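Long-range contact in sugar ABC transporter (Sugar-binding protein) (Bacillus halodurans, PDB 4YO7), which binds myo-inositol and probably delivers it to a sugar ABC transporter as the extracellular solute-binding component: residues Lys46-Ser51 with Pro74-Ile79. Residues are numbered along the deposited sequence; the frame is centred on the assembly and turned at random.
Sequences KVIGVS and PDFEFI
With CG set opposite the carbonyl carbon in both phenylalanines (chi1 -80° in Phe76, -70° in Phe78), each ring leans from its own strand toward Lys46-Ser51. Lys46 lays its CB over one face of the Phe76 ring, 3.7 Å from the centroid, a CH-pi contact, while CD adds van der Waals contact with CZ of the same ring. Ile48 fits between the two rings: its CD1 lies 3.7 Å from Phe76 CE2 and equally far from Phe78 CE2, while CB and CG2 run alongside the second ring. On the other sheet face the packing is thinner, Val47 CG1 meeting Ile79 CD1 at 4.0 Å. The backbones pair in parallel register, Lys46 with Phe76 through Gly49 with Ile79. Five backbone hydrogen bonds join them: Lys46 N donates to Asp75 O and its O accepts from Glu77 N, Ile48 N donates to Glu77 O (2.9 Å) and its O accepts from Ile79 N, and Val50 N donates to Ile79 O. Glu77 turns its carboxylate away to Gln45. The two strands and helix 57-70 form a right-handed beta-alpha-beta crossover of the Rossmann-like lobe common to periplasmic binding proteins. Strand 76-82 lies at one edge of the parallel sheet, and strand 46-52 is flanked on its other side by strand 104-107. Helix 284-299 covers Ile48 and Phe76, helix 57-70 packs on Val50 and Phe78, and helix 87-100 meets Ile79 from the opposite face.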
loop_
_atom_site.group_PDB
_atom_site.type_symbol
_atom_site.label_atom_id
_atom_site.label_comp_id
_atom_site.label_asym_id
_atom_site.label_seq_id
_atom_site.Cartn_x
_atom_site.Cartn_y
_atom_site.Cartn_z
ATOM N N LYS A 46 -10.815 22.464 16.569
ATOM C CA LYS A 46 -10.206 21.161 16.805
ATOM C C LYS A 46 -9.036 20.967 15.838
ATOM O O LYS A 46 -8.933 21.655 14.849
ATOM C CB LYS A 46 -11.238 20.053 16.661
ATOM C CG LYS A 46 -12.154 19.976 17.881
ATOM C CD LYS A 46 -13.104 18.836 17.818
ATOM C CE LYS A 46 -14.304 19.072 18.733
ATOM N NZ LYS A 46 -13.888 19.286 20.125
ATOM N N VAL A 47 -8.126 20.070 16.191
ATOM C CA VAL A 47 -6.905 19.882 15.419
ATOM C C VAL A 47 -6.679 18.404 15.239
ATOM O O VAL A 47 -6.752 17.652 16.195
ATOM C CB VAL A 47 -5.669 20.504 16.121
ATOM C CG1 VAL A 47 -4.408 20.355 15.261
ATOM C CG2 VAL A 47 -5.919 21.986 16.426
ATOM N N ILE A 48 -6.360 18.006 14.016
ATOM C CA ILE A 48 -5.942 16.647 13.738
ATOM C C ILE A 48 -4.528 16.666 13.187
ATOM O O ILE A 48 -4.245 17.398 12.249
ATOM C CB ILE A 48 -6.902 15.952 12.769
ATOM C CG1 ILE A 48 -8.226 15.690 13.489
ATOM C CG2 ILE A 48 -6.327 14.623 12.259
ATOM C CD1 ILE A 48 -9.355 15.183 12.609
ATOM N N GLY A 49 -3.662 15.839 13.776
ATOM C CA GLY A 49 -2.294 15.708 13.308
ATOM C C GLY A 49 -2.171 14.460 12.453
ATOM O O GLY A 49 -2.614 13.414 12.854
ATOM N N VAL A 50 -1.564 14.594 11.279
ATOM C CA VAL A 50 -1.381 13.479 10.357
ATOM C C VAL A 50 0.094 13.302 10.058
ATOM O O VAL A 50 0.777 14.276 9.756
ATOM C CB VAL A 50 -2.125 13.741 9.053
ATOM C CG1 VAL A 50 -2.019 12.566 8.072
ATOM C CG2 VAL A 50 -3.568 14.028 9.371
ATOM N N SER A 51 0.578 12.071 10.152
ATOM C CA SER A 51 1.941 11.754 9.729
ATOM C C SER A 51 1.903 10.620 8.729
ATOM O O SER A 51 1.656 9.478 9.101
ATOM C CB SER A 51 2.824 11.381 10.918
ATOM O OG SER A 51 4.135 10.984 10.488
ATOM N N PRO A 74 -14.650 22.871 8.548
ATOM C CA PRO A 74 -14.079 24.195 8.805
ATOM C C PRO A 74 -13.816 24.442 10.280
ATOM O O PRO A 74 -13.106 25.377 10.613
ATOM C CB PRO A 74 -15.141 25.149 8.243
ATOM C CG PRO A 74 -16.401 24.384 8.248
ATOM C CD PRO A 74 -16.036 22.944 8.057
ATOM N N ASP A 75 -14.366 23.598 11.139
ATOM C CA ASP A 75 -14.112 23.673 12.571
ATOM C C ASP A 75 -12.864 22.880 12.980
ATOM O O ASP A 75 -12.554 22.788 14.160
ATOM C CB ASP A 75 -15.335 23.174 13.358
ATOM C CG ASP A 75 -15.836 21.799 12.904
ATOM O OD1 ASP A 75 -15.709 21.424 11.705
ATOM O OD2 ASP A 75 -16.400 21.090 13.768
ATOM N N PHE A 76 -12.155 22.334 11.998
ATOM C CA PHE A 76 -10.914 21.608 12.229
ATOM C C PHE A 76 -9.752 22.255 11.526
ATOM O O PHE A 76 -9.901 22.780 10.418
ATOM C CB PHE A 76 -11.002 20.181 11.730
ATOM C CG PHE A 76 -11.716 19.266 12.651
ATOM C CD1 PHE A 76 -13.087 19.318 12.779
ATOM C CD2 PHE A 76 -11.010 18.354 13.408
ATOM C CE1 PHE A 76 -13.744 18.451 13.641
ATOM C CE2 PHE A 76 -11.662 17.492 14.248
ATOM C CZ PHE A 76 -13.033 17.554 14.374
ATOM N N GLU A 77 -8.591 22.189 12.166
ATOM C CA GLU A 77 -7.320 22.434 11.503
ATOM C C GLU A 77 -6.616 21.097 11.318
ATOM O O GLU A 77 -6.642 20.279 12.216
ATOM C CB GLU A 77 -6.426 23.352 12.336
ATOM C CG GLU A 77 -7.129 24.573 12.860
ATOM C CD GLU A 77 -7.585 25.505 11.748
ATOM O OE1 GLU A 77 -6.950 25.500 10.673
ATOM O OE2 GLU A 77 -8.580 26.241 11.953
ATOM N N PHE A 78 -5.984 20.893 10.174
ATOM C CA PHE A 78 -5.186 19.671 9.963
ATOM C C PHE A 78 -3.708 19.987 9.811
ATOM O O PHE A 78 -3.340 20.955 9.154
ATOM C CB PHE A 78 -5.677 18.911 8.726
ATOM C CG PHE A 78 -7.024 18.279 8.911
ATOM C CD1 PHE A 78 -8.167 19.048 8.906
ATOM C CD2 PHE A 78 -7.141 16.920 9.104
ATOM C CE1 PHE A 78 -9.399 18.467 9.086
ATOM C CE2 PHE A 78 -8.380 16.341 9.280
ATOM C CZ PHE A 78 -9.495 17.113 9.266
ATOM N N ILE A 79 -2.856 19.179 10.438
ATOM C CA ILE A 79 -1.411 19.286 10.255
ATOM C C ILE A 79 -0.985 18.078 9.454
ATOM O O ILE A 79 -1.003 16.968 9.966
ATOM C CB ILE A 79 -0.640 19.317 11.585
ATOM C CG1 ILE A 79 -1.133 20.473 12.465
ATOM C CG2 ILE A 79 0.852 19.471 11.335
ATOM C CD1 ILE A 79 -0.684 20.339 13.901
#